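Local coordinates for putative gdp-fucose protein o-fucosyltransferase 1 (Caenorhabditis elegans, PDB 3ZY2), which belongs to the protein O-fucosyltransferase family of the GT-B clan and is modelled with guanosine-5'-diphosphate bound, at residues F13-G18 with G123-Q128; P44-F49 with I57-L62; A325-G330 with P351-F356. All blocks are in the same frame, centred on the assembly; numbering follows the deposited sequence.

Contact 1. Residues F13-G18 with G123-Q128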
ATOM      1  N   PHE A  13       6.589  12.307   8.895  1.00 16.66           N
ATOM      2  CA  PHE A  13       5.571  11.705   8.025  1.00 16.84           C
ATOM      3  C   PHE A  13       4.592  12.735   7.524  1.00 17.03           C
ATOM      4  O   PHE A  13       4.448  13.824   8.121  1.00 15.86           O
ATOM      5  CB  PHE A  13       4.813  10.560   8.746  1.00 16.88           C
ATOM      6  CG  PHE A  13       3.734  11.046   9.685  1.00 16.61           C
ATOM      7  CD1 PHE A  13       4.064  11.608  10.915  1.00 16.20           C
ATOM      8  CD2 PHE A  13       2.384  10.955   9.303  1.00 16.61           C
ATOM      9  CE1 PHE A  13       3.056  12.088  11.770  1.00 17.89           C
ATOM     10  CE2 PHE A  13       1.363  11.443  10.153  1.00 16.38           C
ATOM     11  CZ  PHE A  13       1.713  11.999  11.378  1.00 17.28           C
ATOM     12  N   CYS A  14       3.925  12.372   6.432  1.00 17.79           N
ATOM     13  CA  CYS A  14       2.790  13.118   5.906  1.00 18.12           C
ATOM     14  C   CYS A  14       1.483  12.473   6.354  1.00 17.58           C
ATOM     15  O   CYS A  14       1.295  11.268   6.108  1.00 17.58           O
ATOM     16  CB  CYS A  14       2.802  13.138   4.381  1.00 19.16           C
ATOM     17  SG  CYS A  14       1.410  14.115   3.752  1.00 20.67           S
ATOM     18  N   PRO A  15       0.569  13.267   6.965  1.00 17.57           N
ATOM     19  CA  PRO A  15      -0.779  12.763   7.199  1.00 17.22           C
ATOM     20  C   PRO A  15      -1.529  12.928   5.885  1.00 17.11           C
ATOM     21  O   PRO A  15      -2.362  13.825   5.728  1.00 16.16           O
ATOM     22  CB  PRO A  15      -1.338  13.697   8.284  1.00 18.04           C
ATOM     23  CG  PRO A  15      -0.560  14.951   8.171  1.00 19.56           C
ATOM     24  CD  PRO A  15       0.710  14.683   7.369  1.00 18.15           C
ATOM     25  N   CYS A  16      -1.196  12.060   4.940  1.00 17.28           N
ATOM     26  CA  CYS A  16      -1.509  12.311   3.538  1.00 18.19           C
ATOM     27  C   CYS A  16      -2.794  11.657   3.073  1.00 18.58           C
ATOM     28  O   CYS A  16      -3.067  11.612   1.876  1.00 18.53           O
ATOM     29  CB  CYS A  16      -0.331  11.862   2.658  1.00 18.88           C
ATOM     30  SG  CYS A  16       0.787  13.187   2.097  1.00 23.02           S
ATOM     31  N   MET A  17      -3.569  11.167   4.028  1.00 16.97           N
ATOM     32  CA  MET A  17      -4.853  10.574   3.714  1.00 17.85           C
ATOM     33  C   MET A  17      -6.022  11.277   4.380  1.00 16.20           C
ATOM     34  O   MET A  17      -6.089  11.410   5.600  1.00 16.12           O
ATOM     35  CB  MET A  17      -4.880   9.102   4.074  1.00 18.73           C
ATOM     36  CG  MET A  17      -6.179   8.481   3.679  1.00 21.62           C
ATOM     37  SD  MET A  17      -6.155   6.705   3.733  1.00 24.72           S
ATOM     38  CE  MET A  17      -6.089   6.446   5.490  1.00 23.92           C
ATOM     39  N   GLY A  18      -6.938  11.731   3.539  1.00 15.71           N
ATOM     40  CA  GLY A  18      -8.177  12.330   4.002  1.00 15.46           C
ATOM     41  C   GLY A  18      -8.053  13.700   4.652  1.00 14.47           C
ATOM     42  O   GLY A  18      -6.986  14.328   4.674  1.00 14.37           O
ATOM     43  N   GLY A 123       2.969  15.473  -3.076  1.00 23.24           N
ATOM     44  CA  GLY A 123       3.833  16.506  -3.654  1.00 24.13           C
ATOM     45  C   GLY A 123       3.927  17.779  -2.827  1.00 24.09           C
ATOM     46  O   GLY A 123       5.010  18.086  -2.327  1.00 24.91           O
ATOM     47  N   PRO A 124       2.805  18.523  -2.685  1.00 24.00           N
ATOM     48  CA  PRO A 124       2.816  19.793  -1.940  1.00 24.07           C
ATOM     49  C   PRO A 124       3.319  19.687  -0.493  1.00 22.98           C
ATOM     50  O   PRO A 124       3.996  20.608  -0.024  1.00 23.50           O
ATOM     51  CB  PRO A 124       1.351  20.252  -1.995  1.00 23.51           C
ATOM     52  CG  PRO A 124       0.838  19.637  -3.271  1.00 24.12           C
ATOM     53  CD  PRO A 124       1.497  18.297  -3.333  1.00 24.26           C
ATOM     54  N   TYR A 125       3.024  18.583   0.198  1.00 21.99           N
ATOM     55  CA  TYR A 125       3.499  18.391   1.572  1.00 21.52           C
ATOM     56  C   TYR A 125       5.017  18.403   1.680  1.00 21.90           C
ATOM     57  O   TYR A 125       5.598  19.181   2.457  1.00 22.48           O
ATOM     58  CB  TYR A 125       2.956  17.100   2.161  1.00 20.58           C
ATOM     59  CG  TYR A 125       3.246  16.965   3.627  1.00 18.32           C
ATOM     60  CD1 TYR A 125       2.336  17.448   4.564  1.00 18.23           C
ATOM     61  CD2 TYR A 125       4.407  16.331   4.082  1.00 17.52           C
ATOM     62  CE1 TYR A 125       2.575  17.338   5.911  1.00 17.67           C
ATOM     63  CE2 TYR A 125       4.649  16.189   5.446  1.00 19.13           C
ATOM     64  CZ  TYR A 125       3.733  16.710   6.352  1.00 17.34           C
ATOM     65  OH  TYR A 125       3.944  16.564   7.699  1.00 18.50           O
ATOM     66  N   TRP A 126       5.672  17.561   0.892  1.00 21.81           N
ATOM     67  CA  TRP A 126       7.130  17.498   0.949  1.00 22.26           C
ATOM     68  C   TRP A 126       7.767  18.729   0.303  1.00 23.81           C
ATOM     69  O   TRP A 126       8.805  19.185   0.781  1.00 23.87           O
ATOM     70  CB  TRP A 126       7.637  16.181   0.364  1.00 22.33           C
ATOM     71  CG  TRP A 126       7.163  14.977   1.160  1.00 20.77           C
ATOM     72  CD1 TRP A 126       6.199  14.075   0.783  1.00 20.57           C
ATOM     73  CD2 TRP A 126       7.600  14.563   2.476  1.00 19.92           C
ATOM     74  NE1 TRP A 126       6.030  13.119   1.758  1.00 19.38           N
ATOM     75  CE2 TRP A 126       6.868  13.393   2.811  1.00 19.64           C
ATOM     76  CE3 TRP A 126       8.533  15.060   3.398  1.00 20.25           C
ATOM     77  CZ2 TRP A 126       7.044  12.710   4.022  1.00 18.66           C
ATOM     78  CZ3 TRP A 126       8.716  14.365   4.609  1.00 19.59           C
ATOM     79  CH2 TRP A 126       7.959  13.212   4.912  1.00 20.56           C
ATOM     80  N   ASP A 127       7.127  19.286  -0.735  1.00 24.98           N
ATOM     81  CA  ASP A 127       7.577  20.546  -1.357  1.00 27.51           C
ATOM     82  C   ASP A 127       7.650  21.660  -0.318  1.00 28.01           C
ATOM     83  O   ASP A 127       8.605  22.448  -0.308  1.00 29.00           O
ATOM     84  CB  ASP A 127       6.626  20.996  -2.476  1.00 28.24           C
ATOM     85  CG  ASP A 127       6.930  20.356  -3.817  1.00 31.20           C
ATOM     86  OD1 ASP A 127       7.960  19.660  -3.957  1.00 32.05           O
ATOM     87  OD2 ASP A 127       6.118  20.592  -4.752  1.00 33.88           O
ATOM     88  N   GLN A 128       6.639  21.713   0.550  1.00 27.53           N
ATOM     89  CA  GLN A 128       6.523  22.764   1.574  1.00 28.17           C
ATOM     90  C   GLN A 128       7.754  22.842   2.467  1.00 27.67           C
ATOM     91  O   GLN A 128       8.144  23.929   2.906  1.00 28.37           O
ATOM     92  CB  GLN A 128       5.255  22.579   2.416  1.00 28.10           C
ATOM     93  CG  GLN A 128       5.261  23.245   3.827  1.00 31.71           C
ATOM     94  CD  GLN A 128       5.403  24.765   3.810  1.00 36.67           C
ATOM     95  OE1 GLN A 128       5.109  25.432   2.812  1.00 39.09           O
ATOM     96  NE2 GLN A 128       5.867  25.322   4.929  1.00 37.34           N
TER

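Contact 2. Residues P44-F49 with I57-L62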
ATOM      1  N   PRO A  44       3.610  16.648  12.569  1.00 14.68           N
ATOM      2  CA  PRO A  44       3.234  16.855  11.177  1.00 15.02           C
ATOM      3  C   PRO A  44       2.601  18.215  10.944  1.00 14.60           C
ATOM      4  O   PRO A  44       1.995  18.786  11.864  1.00 16.02           O
ATOM      5  CB  PRO A  44       2.174  15.777  10.949  1.00 15.34           C
ATOM      6  CG  PRO A  44       1.529  15.592  12.291  1.00 14.73           C
ATOM      7  CD  PRO A  44       2.681  15.756  13.292  1.00 14.58           C
ATOM      8  N   ASN A  45       2.742  18.745   9.735  1.00 13.40           N
ATOM      9  CA  ASN A  45       1.807  19.777   9.288  1.00 13.91           C
ATOM     10  C   ASN A  45       0.505  19.075   8.973  1.00 12.92           C
ATOM     11  O   ASN A  45       0.490  18.008   8.310  1.00 13.79           O
ATOM     12  CB  ASN A  45       2.311  20.454   8.029  1.00 13.81           C
ATOM     13  CG  ASN A  45       3.515  21.343   8.281  1.00 15.93           C
ATOM     14  OD1 ASN A  45       3.656  21.972   9.355  1.00 17.69           O
ATOM     15  ND2 ASN A  45       4.381  21.424   7.280  1.00 15.99           N
ATOM     16  N   PHE A  46      -0.593  19.626   9.474  1.00 11.83           N
ATOM     17  CA  PHE A  46      -1.903  19.153   9.008  1.00 12.12           C
ATOM     18  C   PHE A  46      -2.255  19.763   7.671  1.00 13.20           C
ATOM     19  O   PHE A  46      -1.583  20.671   7.221  1.00 14.07           O
ATOM     20  CB  PHE A  46      -2.975  19.426  10.073  1.00 12.24           C
ATOM     21  CG  PHE A  46      -2.753  18.626  11.326  1.00 10.99           C
ATOM     22  CD1 PHE A  46      -3.098  17.272  11.332  1.00 12.33           C
ATOM     23  CD2 PHE A  46      -2.187  19.204  12.471  1.00 12.33           C
ATOM     24  CE1 PHE A  46      -2.898  16.469  12.485  1.00 14.42           C
ATOM     25  CE2 PHE A  46      -1.977  18.386  13.638  1.00 12.75           C
ATOM     26  CZ  PHE A  46      -2.344  17.039  13.623  1.00 13.94           C
ATOM     27  N   ILE A  47      -3.281  19.233   7.029  1.00 12.87           N
ATOM     28  CA  ILE A  47      -3.548  19.576   5.650  1.00 13.46           C
ATOM     29  C   ILE A  47      -4.991  20.007   5.488  1.00 13.89           C
ATOM     30  O   ILE A  47      -5.903  19.323   5.941  1.00 13.62           O
ATOM     31  CB  ILE A  47      -3.227  18.378   4.732  1.00 13.24           C
ATOM     32  CG1 ILE A  47      -1.753  17.955   4.888  1.00 15.01           C
ATOM     33  CG2 ILE A  47      -3.474  18.762   3.271  1.00 15.39           C
ATOM     34  CD1 ILE A  47      -1.337  16.737   4.078  1.00 16.84           C
ATOM     35  N   GLU A  48      -5.184  21.152   4.821  1.00 14.51           N
ATOM     36  CA  GLU A  48      -6.509  21.687   4.479  1.00 15.79           C
ATOM     37  C   GLU A  48      -6.678  21.685   2.982  1.00 17.53           C
ATOM     38  O   GLU A  48      -5.768  22.078   2.262  1.00 17.46           O
ATOM     39  CB  GLU A  48      -6.656  23.113   5.006  1.00 16.69           C
ATOM     40  CG  GLU A  48      -6.883  23.181   6.506  1.00 16.45           C
ATOM     41  CD  GLU A  48      -7.046  24.595   7.001  1.00 19.50           C
ATOM     42  OE1 GLU A  48      -7.051  25.561   6.198  1.00 19.92           O
ATOM     43  OE2 GLU A  48      -7.156  24.778   8.212  1.00 17.97           O
ATOM     44  N   PHE A  49      -7.847  21.276   2.516  1.00 19.08           N
ATOM     45  CA  PHE A  49      -8.115  21.223   1.090  1.00 22.47           C
ATOM     46  C   PHE A  49      -9.125  22.245   0.584  1.00 24.32           C
ATOM     47  O   PHE A  49      -9.278  22.389  -0.641  1.00 26.51           O
ATOM     48  CB  PHE A  49      -8.588  19.827   0.690  1.00 21.93           C
ATOM     49  CG  PHE A  49      -7.573  18.753   0.911  1.00 23.61           C
ATOM     50  CD1 PHE A  49      -6.490  18.598   0.064  1.00 25.03           C
ATOM     51  CD2 PHE A  49      -7.715  17.879   1.983  1.00 24.33           C
ATOM     52  CE1 PHE A  49      -5.558  17.586   0.278  1.00 26.14           C
ATOM     53  CE2 PHE A  49      -6.789  16.856   2.211  1.00 27.62           C
ATOM     54  CZ  PHE A  49      -5.712  16.706   1.357  1.00 27.48           C
ATOM     55  N   ILE A  57      -0.774  23.293   7.654  1.00 16.07           N
ATOM     56  CA  ILE A  57      -1.015  23.997   8.901  1.00 15.69           C
ATOM     57  C   ILE A  57      -0.048  23.474   9.968  1.00 15.61           C
ATOM     58  O   ILE A  57      -0.009  22.290  10.217  1.00 15.73           O
ATOM     59  CB  ILE A  57      -2.485  23.754   9.371  1.00 14.96           C
ATOM     60  CG1 ILE A  57      -3.523  23.980   8.242  1.00 17.21           C
ATOM     61  CG2 ILE A  57      -2.777  24.544  10.650  1.00 16.92           C
ATOM     62  CD1 ILE A  57      -3.584  25.390   7.612  1.00 22.17           C
ATOM     63  N   PRO A  58       0.767  24.359  10.575  1.00 16.33           N
ATOM     64  CA  PRO A  58       1.681  23.824  11.589  1.00 16.19           C
ATOM     65  C   PRO A  58       0.922  23.217  12.776  1.00 15.12           C
ATOM     66  O   PRO A  58      -0.133  23.753  13.201  1.00 15.27           O
ATOM     67  CB  PRO A  58       2.472  25.056  12.050  1.00 17.22           C
ATOM     68  CG  PRO A  58       2.349  26.041  10.917  1.00 18.53           C
ATOM     69  CD  PRO A  58       0.986  25.787  10.323  1.00 16.81           C
ATOM     70  N   PHE A  59       1.469  22.122  13.303  1.00 14.25           N
ATOM     71  CA  PHE A  59       0.881  21.440  14.448  1.00 13.81           C
ATOM     72  C   PHE A  59       0.525  22.422  15.566  1.00 13.87           C
ATOM     73  O   PHE A  59      -0.585  22.388  16.094  1.00 12.89           O
ATOM     74  CB  PHE A  59       1.847  20.375  14.980  1.00 13.96           C
ATOM     75  CG  PHE A  59       1.413  19.754  16.295  1.00 14.50           C
ATOM     76  CD1 PHE A  59       1.747  20.354  17.512  1.00 15.85           C
ATOM     77  CD2 PHE A  59       0.654  18.571  16.313  1.00 15.31           C
ATOM     78  CE1 PHE A  59       1.324  19.771  18.746  1.00 16.85           C
ATOM     79  CE2 PHE A  59       0.246  17.991  17.531  1.00 14.70           C
ATOM     80  CZ  PHE A  59       0.577  18.597  18.732  1.00 15.20           C
ATOM     81  N   GLU A  60       1.473  23.293  15.918  1.00 14.95           N
ATOM     82  CA  GLU A  60       1.324  24.188  17.076  1.00 15.32           C
ATOM     83  C   GLU A  60       0.305  25.322  16.871  1.00 15.34           C
ATOM     84  O   GLU A  60      -0.075  25.991  17.831  1.00 16.10           O
ATOM     85  CB  GLU A  60       2.690  24.774  17.488  1.00 16.95           C
ATOM     86  CG  GLU A  60       3.340  25.621  16.419  1.00 17.03           C
ATOM     87  CD  GLU A  60       4.295  24.845  15.521  1.00 18.99           C
ATOM     88  OE1 GLU A  60       4.108  23.614  15.310  1.00 18.39           O
ATOM     89  OE2 GLU A  60       5.243  25.501  15.005  1.00 22.91           O
ATOM     90  N   PHE A  61      -0.141  25.524  15.636  1.00 15.44           N
ATOM     91  CA  PHE A  61      -1.253  26.441  15.381  1.00 15.59           C
ATOM     92  C   PHE A  61      -2.529  25.861  15.987  1.00 14.45           C
ATOM     93  O   PHE A  61      -3.388  26.600  16.480  1.00 15.44           O
ATOM     94  CB  PHE A  61      -1.411  26.668  13.881  1.00 16.01           C
ATOM     95  CG  PHE A  61      -2.312  27.822  13.530  1.00 18.21           C
ATOM     96  CD1 PHE A  61      -1.945  29.121  13.849  1.00 20.15           C
ATOM     97  CD2 PHE A  61      -3.525  27.598  12.878  1.00 20.68           C
ATOM     98  CE1 PHE A  61      -2.772  30.209  13.524  1.00 22.32           C
ATOM     99  CE2 PHE A  61      -4.357  28.671  12.542  1.00 22.52           C
ATOM    100  CZ  PHE A  61      -3.975  29.969  12.873  1.00 22.02           C
ATOM    101  N   LEU A  62      -2.612  24.531  15.999  1.00 13.52           N
ATOM    102  CA  LEU A  62      -3.834  23.815  16.409  1.00 12.20           C
ATOM    103  C   LEU A  62      -3.758  23.241  17.816  1.00 12.39           C
ATOM    104  O   LEU A  62      -4.730  23.293  18.548  1.00 13.34           O
ATOM    105  CB  LEU A  62      -4.142  22.680  15.431  1.00 11.65           C
ATOM    106  CG  LEU A  62      -4.351  23.109  13.979  1.00 13.10           C
ATOM    107  CD1 LEU A  62      -4.669  21.912  13.146  1.00 14.47           C
ATOM    108  CD2 LEU A  62      -5.493  24.154  13.883  1.00 13.53           C
TER
HETATM  109  O   HOH W   1       3.825  20.929  12.039  1.00 18.40           O

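Contact 3. Residues A325-G330 with P351-F356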
ATOM      1  N   ALA A 325     -18.802  21.113  25.648  1.00 11.26           N
ATOM      2  CA  ALA A 325     -20.261  21.090  25.813  1.00 10.68           C
ATOM      3  C   ALA A 325     -20.694  20.298  27.031  1.00 11.46           C
ATOM      4  O   ALA A 325     -19.992  19.401  27.461  1.00 11.83           O
ATOM      5  CB  ALA A 325     -20.928  20.508  24.560  1.00 10.62           C
ATOM      6  N   ASP A 326     -21.871  20.614  27.562  1.00 11.19           N
ATOM      7  CA  ASP A 326     -22.422  19.787  28.638  1.00 11.54           C
ATOM      8  C   ASP A 326     -22.822  18.426  28.116  1.00 11.89           C
ATOM      9  O   ASP A 326     -22.649  17.437  28.827  1.00 12.55           O
ATOM     10  CB  ASP A 326     -23.563  20.527  29.320  1.00 12.31           C
ATOM     11  CG  ASP A 326     -23.095  21.843  29.939  1.00 14.11           C
ATOM     12  OD1 ASP A 326     -22.989  22.865  29.201  1.00 12.88           O
ATOM     13  OD2 ASP A 326     -22.790  21.861  31.168  1.00 16.34           O
ATOM     14  N   LEU A 327     -23.327  18.362  26.893  1.00 11.30           N
ATOM     15  CA  LEU A 327     -23.635  17.095  26.208  1.00 11.23           C
ATOM     16  C   LEU A 327     -23.300  17.267  24.732  1.00 11.27           C
ATOM     17  O   LEU A 327     -23.632  18.294  24.151  1.00 12.16           O
ATOM     18  CB  LEU A 327     -25.113  16.719  26.343  1.00 12.27           C
ATOM     19  CG  LEU A 327     -25.523  15.447  25.576  1.00 13.56           C
ATOM     20  CD1 LEU A 327     -24.847  14.208  26.189  1.00 15.47           C
ATOM     21  CD2 LEU A 327     -27.032  15.276  25.550  1.00 16.78           C
ATOM     22  N   PHE A 328     -22.613  16.287  24.152  1.00 10.94           N
ATOM     23  CA  PHE A 328     -22.283  16.250  22.731  1.00 11.20           C
ATOM     24  C   PHE A 328     -23.111  15.152  22.080  1.00 11.72           C
ATOM     25  O   PHE A 328     -23.159  14.041  22.599  1.00 13.16           O
ATOM     26  CB  PHE A 328     -20.806  15.922  22.553  1.00 10.29           C
ATOM     27  CG  PHE A 328     -20.407  15.572  21.122  1.00 10.18           C
ATOM     28  CD1 PHE A 328     -20.648  16.448  20.061  1.00 11.03           C
ATOM     29  CD2 PHE A 328     -19.764  14.372  20.857  1.00 13.53           C
ATOM     30  CE1 PHE A 328     -20.248  16.099  18.774  1.00 10.97           C
ATOM     31  CE2 PHE A 328     -19.376  14.036  19.552  1.00 12.67           C
ATOM     32  CZ  PHE A 328     -19.606  14.913  18.512  1.00 11.89           C
ATOM     33  N   VAL A 329     -23.785  15.492  20.978  1.00 11.70           N
ATOM     34  CA  VAL A 329     -24.430  14.469  20.111  1.00 12.19           C
ATOM     35  C   VAL A 329     -23.717  14.493  18.770  1.00 11.86           C
ATOM     36  O   VAL A 329     -23.774  15.496  18.047  1.00 12.55           O
ATOM     37  CB  VAL A 329     -25.952  14.684  19.915  1.00 12.16           C
ATOM     38  CG1 VAL A 329     -26.579  13.446  19.226  1.00 14.20           C
ATOM     39  CG2 VAL A 329     -26.646  14.937  21.246  1.00 14.73           C
ATOM     40  N   GLY A 330     -23.026  13.403  18.448  1.00 12.37           N
ATOM     41  CA  GLY A 330     -22.254  13.346  17.212  1.00 12.02           C
ATOM     42  C   GLY A 330     -22.796  12.416  16.159  1.00 12.59           C
ATOM     43  O   GLY A 330     -23.875  11.825  16.337  1.00 13.31           O
ATOM     44  N   PRO A 351     -14.812  10.900  32.041  1.00 19.49           N
ATOM     45  CA  PRO A 351     -15.397  11.262  30.726  1.00 18.84           C
ATOM     46  C   PRO A 351     -16.552  12.243  30.870  1.00 17.94           C
ATOM     47  O   PRO A 351     -17.291  12.225  31.865  1.00 19.17           O
ATOM     48  CB  PRO A 351     -15.919   9.934  30.175  1.00 18.98           C
ATOM     49  CG  PRO A 351     -16.016   9.028  31.379  1.00 21.79           C
ATOM     50  CD  PRO A 351     -14.914   9.454  32.303  1.00 21.02           C
ATOM     51  N   ARG A 352     -16.677  13.109  29.873  1.00 16.65           N
ATOM     52  CA  ARG A 352     -17.820  13.984  29.730  1.00 16.67           C
ATOM     53  C   ARG A 352     -18.807  13.286  28.794  1.00 16.87           C
ATOM     54  O   ARG A 352     -18.381  12.628  27.831  1.00 17.19           O
ATOM     55  CB  ARG A 352     -17.356  15.315  29.148  1.00 15.89           C
ATOM     56  CG  ARG A 352     -16.511  16.175  30.071  1.00 17.03           C
ATOM     57  CD  ARG A 352     -16.075  17.531  29.395  1.00 20.27           C
ATOM     58  NE  ARG A 352     -15.316  18.351  30.342  1.00 25.23           N
ATOM     59  CZ  ARG A 352     -14.683  19.494  30.078  1.00 25.36           C
ATOM     60  NH1 ARG A 352     -14.673  20.014  28.859  1.00 25.57           N
ATOM     61  NH2 ARG A 352     -14.023  20.117  31.061  1.00 28.29           N
ATOM     62  N   PRO A 353     -20.112  13.421  29.050  1.00 16.59           N
ATOM     63  CA  PRO A 353     -21.061  12.598  28.300  1.00 16.35           C
ATOM     64  C   PRO A 353     -21.240  12.923  26.826  1.00 14.73           C
ATOM     65  O   PRO A 353     -21.253  14.095  26.421  1.00 13.60           O
ATOM     66  CB  PRO A 353     -22.380  12.811  29.028  1.00 16.91           C
ATOM     67  CG  PRO A 353     -22.246  14.120  29.664  1.00 17.94           C
ATOM     68  CD  PRO A 353     -20.786  14.250  30.066  1.00 17.89           C
ATOM     69  N   SER A 354     -21.401  11.865  26.044  1.00 15.04           N
ATOM     70  CA  SER A 354     -21.654  11.978  24.630  1.00 14.31           C
ATOM     71  C   SER A 354     -22.741  10.994  24.208  1.00 15.26           C
ATOM     72  O   SER A 354     -23.025  10.002  24.914  1.00 17.94           O
ATOM     73  CB  SER A 354     -20.386  11.700  23.821  1.00 14.15           C
ATOM     74  OG  SER A 354     -19.314  12.558  24.235  1.00 14.01           O
ATOM     75  N   ALA A 355     -23.343  11.298  23.068  1.00 15.23           N
ATOM     76  CA  ALA A 355     -24.343  10.441  22.436  1.00 14.41           C
ATOM     77  C   ALA A 355     -24.153  10.592  20.944  1.00 14.45           C
ATOM     78  O   ALA A 355     -23.399  11.454  20.502  1.00 13.94           O
ATOM     79  CB  ALA A 355     -25.756  10.871  22.829  1.00 15.29           C
ATOM     80  N   PHE A 356     -24.850   9.763  20.172  1.00 15.06           N
ATOM     81  CA  PHE A 356     -24.774   9.809  18.722  1.00 15.39           C
ATOM     82  C   PHE A 356     -26.167   9.702  18.139  1.00 15.79           C
ATOM     83  O   PHE A 356     -27.031   9.005  18.684  1.00 17.25           O
ATOM     84  CB  PHE A 356     -23.924   8.665  18.189  1.00 15.80           C
ATOM     85  CG  PHE A 356     -22.495   8.732  18.617  1.00 15.78           C
ATOM     86  CD1 PHE A 356     -21.591   9.504  17.907  1.00 14.24           C
ATOM     87  CD2 PHE A 356     -22.057   8.022  19.748  1.00 18.30           C
ATOM     88  CE1 PHE A 356     -20.261   9.583  18.287  1.00 15.78           C
ATOM     89  CE2 PHE A 356     -20.726   8.098  20.138  1.00 19.09           C
ATOM     90  CZ  PHE A 356     -19.830   8.889  19.400  1.00 16.75           C
TER

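Contact 1. Residues F13-G18 with G123-Q128
Cys14 lays its sulfur over one face of the Tyr125 ring, a sulfur-aromatic contact between segment 13-18 and the helical segment 123-128. Segment 13-18 is the end of strand 10-13, in the six-stranded parallel sheet, and the loop that leads to helix 20-37. Cys14 SG is 3.4 Å from Tyr125 CG and is shifted from the ring centre toward the rim. Cys14 CB lies over the same face and makes a CH-pi contact, 3.8 Å from the ring centroid of Tyr125. SG reaches this place because it is anti to the backbone N (chi1 -178°). A disulfide ties it to Cys16 SG and spans Pro15, the centre of an inverse gamma turn. The Pro15 side chain lies crosswise to that of Tyr125, with Pro15 CD 3.6 Å from Tyr125 CE1.

Trp126 adds a second ring from the same helix. Tyr125 CD2 lies over the centre of its face, and Trp126 CD2 in turn sits at the tyrosine edge, in plane. Across the contact, Trp126 CZ2 is 4.0 Å from Cys14 N, while the indole NE1 is hydrogen-bonded to Ser172. Ile47 and Met56 also pack on Tyr125, and the whole contact is buried. At the far end of the ring, Tyr125 OH donates a weak hydrogen bond to Phe13 O over 2.8 Å.

Contact 2. Residues P44-F49 with I57-L62
The Phe46 and Phe59 side chains run alongside each other in the same direction, with Phe46 CE2 3.8 Å from Phe59 CD2. Leu62 CD1 approaches the Phe46 ring obliquely and comes within 3.7 Å of Phe46 CD2. Phe20 of helix 20-37 meets the Phe46 ring edge-to-face. Beside these groups the backbones of Phe46 and Ile57 form an antiparallel hydrogen-bonded pair, part of the small hairpin of strands 46-48 and 55-57. Ile57 N gives the straighter of the two bonds, 163° at the hydrogen, to Phe46 O. Phe46 N bonds to Ile57 O with a more bent N-H...O angle of 137°. That oxygen also takes a CA-H contact from Asn45 CA at 3.2 Å. A water bridges Asn45 OD1 and Phe59 N, where the chain enters a weakly bonded helical turn at about 59-62.

The Glu48 side chain lies crosswise to that of Ile57, and Ile57 CD1 packs 3.6 Å from Glu48 CD. Glu48 is buried, and its side chain is about 7 Å from the bound guanosine-5'-diphosphate. Its OE1 is hydrogen-bonded to His51 and its OE2 to Tyr316. With a methyl against it and a hydrogen bond on each oxygen, the carboxylate is probably held in one rotation.

Contact 3. Residues A325-G330 with P351-F356
Phe328 O accepts the shortest hydrogen bond of the contact, 2.8 Å from Ala355 N. The same oxygen takes a CA-H contact from Ser354 CA at 3.3 Å. Ala355 O is held in a similar way, by Gly330 N at 2.9 Å and by a CA-H contact from Val329. A weak bond from Phe328 N to Pro353 O continues the pairing toward the strand start; Arg344 of helix 335-346 also bonds to Pro353 O. Together these set strands 327-330 and 354-356 side by side and parallel, their axes 23° apart.

One face of the pair carries Phe328, Ser354 and Phe356. Phe328 CG is anti to its backbone N (chi1 168°), and the ring lies with one face against Gly330 N, which stands 3.7 Å above its centre. Ser354 OG sits at the ring edge, in plane, 3.9 Å from Phe328 CD2. Gly330 has no side chain, and its backbone touches both aromatic rings: Phe356 CD1 comes 3.6 Å from Gly330 C. Val329 and Ala355 are on the other face, where Lys274 of helix 264-278 packs on both. At the N-terminal end of the strands, Leu327 CD1 rests against Pro353 CB at 4.0 Å.

Strand 354-356 is an outermost strand of its five-stranded parallel sheet within this chain. Helix 335-346 links the two strands, forming the beta-alpha-beta unit typical of the Rossmann-like domains of GT-B proteins.

Contacts 1 and 2 are buried neighbours on one side of the chain's centre. Tyr125 OH probably bonds to Asn45 N, and Pro15 and Gly18 pack against the 44-49 segment, so the two share one interior region. Contact 3 is on the opposite side, about 15 Å from contact 2 at the nearest atoms, and is partly exposed at the edge of another parallel sheet. The chemistry follows the place. Contact 1 sets a disulfide-closed loop against aromatic rings, with one weak hydrogen bond. Contact 2 combines an antiparallel backbone pair with aromatic packing and a buried glutamate. Contact 3 depends mainly on parallel backbone bonding.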